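Local coordinates for protein LIN-41 (Caenorhabditis elegans, PDB 4UMG) that controls the onset of developmental plasticity as a TRIM-NHL protein, the part modelled here being its filamin domain, at residues I113-G117 with T118-G122. Sequence-based numbering, arbitrary orientation.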
loop_
_atom_site.group_PDB
_atom_site.type_symbol
_atom_site.label_atom_id
_atom_site.label_comp_id
_atom_site.label_asym_id
_atom_site.label_seq_id
_atom_site.Cartn_x
_atom_site.Cartn_y
_atom_site.Cartn_z
ATOM N N ILE A 113 5.148 0.822 2.072
ATOM C CA ILE A 113 4.872 1.938 1.174
ATOM C C ILE A 113 5.767 3.070 1.659
ATOM O O ILE A 113 5.742 3.392 2.842
ATOM C CB ILE A 113 3.387 2.347 1.198
ATOM C CG1 ILE A 113 2.461 1.135 0.900
ATOM C CG2 ILE A 113 3.123 3.515 0.212
ATOM C CD1 ILE A 113 1.046 1.278 1.584
ATOM N N LEU A 114 6.618 3.591 0.752
ATOM C CA LEU A 114 7.612 4.612 1.025
ATOM C C LEU A 114 7.279 5.894 0.315
ATOM O O LEU A 114 7.018 5.889 -0.885
ATOM C CB LEU A 114 9.012 4.166 0.559
ATOM C CG LEU A 114 9.553 2.778 0.923
ATOM C CD1 LEU A 114 10.997 2.648 0.440
ATOM C CD2 LEU A 114 9.525 2.510 2.398
ATOM N N VAL A 115 7.289 7.000 1.060
ATOM C CA VAL A 115 7.067 8.317 0.482
ATOM C C VAL A 115 8.403 9.031 0.661
ATOM O O VAL A 115 8.892 9.140 1.792
ATOM C CB VAL A 115 5.880 9.082 1.154
ATOM C CG1 VAL A 115 6.001 10.585 0.943
ATOM C CG2 VAL A 115 4.549 8.577 0.609
ATOM N N LYS A 116 9.045 9.394 -0.467
ATOM C CA LYS A 116 10.367 10.062 -0.503
ATOM C C LYS A 116 11.421 9.214 0.228
ATOM O O LYS A 116 12.299 9.739 0.927
ATOM C CB LYS A 116 10.312 11.487 0.041
ATOM C CG LYS A 116 9.416 12.420 -0.763
ATOM C CD LYS A 116 9.319 13.756 -0.036
ATOM C CE LYS A 116 8.408 14.711 -0.760
ATOM N NZ LYS A 116 8.097 15.898 0.079
ATOM N N GLY A 117 11.275 7.903 0.097
ATOM C CA GLY A 117 12.214 6.956 0.699
ATOM C C GLY A 117 11.969 6.632 2.147
ATOM O O GLY A 117 12.780 5.951 2.761
ATOM N N THR A 118 10.858 7.090 2.710
ATOM C CA THR A 118 10.551 6.822 4.114
ATOM C C THR A 118 9.249 6.046 4.252
ATOM O O THR A 118 8.255 6.485 3.688
ATOM C CB THR A 118 10.439 8.164 4.902
ATOM O OG1 THR A 118 11.704 8.818 4.885
ATOM C CG2 THR A 118 9.962 7.950 6.352
ATOM N N PRO A 119 9.190 4.975 5.076
ATOM C CA PRO A 119 7.911 4.245 5.251
ATOM C C PRO A 119 6.798 5.144 5.760
ATOM O O PRO A 119 7.045 5.989 6.649
ATOM C CB PRO A 119 8.240 3.177 6.296
ATOM C CG PRO A 119 9.745 2.943 6.129
ATOM C CD PRO A 119 10.290 4.327 5.824
ATOM N N ILE A 120 5.578 4.979 5.203
ATOM C CA ILE A 120 4.456 5.791 5.663
ATOM C C ILE A 120 3.993 5.315 7.019
ATOM O O ILE A 120 4.456 4.271 7.483
ATOM C CB ILE A 120 3.309 5.834 4.643
ATOM C CG1 ILE A 120 2.665 4.413 4.410
ATOM C CG2 ILE A 120 3.805 6.498 3.349
ATOM C CD1 ILE A 120 1.312 4.427 3.683
ATOM N N SER A 121 3.028 6.041 7.640
ATOM C CA SER A 121 2.539 5.610 8.953
ATOM C C SER A 121 1.962 4.203 8.844
ATOM O O SER A 121 1.214 3.898 7.914
ATOM C CB SER A 121 1.484 6.581 9.482
ATOM O OG SER A 121 0.331 6.528 8.668
ATOM N N GLY A 122 2.367 3.342 9.749
ATOM C CA GLY A 122 1.860 1.982 9.778
ATOM C C GLY A 122 2.616 0.978 8.941
ATOM O O GLY A 122 2.239 -0.191 8.957
HETATM O O HOH W 1 10.738 11.127 3.425
HETATM O O HOH W 2 13.774 6.746 5.792
#
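Thr118 and Val115 form the antiparallel hydrogen-bonded pair that closes a two-residue beta hairpin. Thr118 N donates to Val115 O at 3.0 Å, from well above the carbonyl plane. In return Val115 N donates to Thr118 O at 2.8 Å, with an angle of 161° at the hydrogen. Lys116 and Gly117 make the type I' turn between them, both with positive phi, a common link in two-residue hairpins. Thr118 OG1 lies beside its backbone N (chi1 -64°), which brings it close to the Gly117 carbonyl. Water 1 joins it to Val115 O and water 2 joins it to Gly117 O.

Pro119 faces Leu114 in the next, non-hydrogen-bonded pair. Methyl CD2 of Leu114 lies against the proline ring, 3.8 Å from Pro119 CG. The CA of Pro119 also makes a CH...O contact with Ile113 O.

Ile120 N donates to that same oxygen, Ile113 O, at 2.8 Å and nearly in line with the C=O. The side chain of Ile120 splits between two neighbours. Its CG2 meets Val115 CG2 at 3.5 Å, the two side chains crossing at about a right angle. CG1 sits between backbone N and carbonyl carbon (chi1 64°), and this carries CD1 to within 3.8 Å of Ile113 CD1. An alanine here would keep the backbone bond but would probably leave a gap beside Ile113 and Val115, which would lose the contacts with CD1 and CG2.

The hairpin joins strands 107-115 and 118-130 of the filamin-type beta sandwich. Strand 73-78 flanks its first arm, with backbone bonds from Leu114 to Gln74. Val30 of strand 26-31 packs on both Ile113 and Ile120.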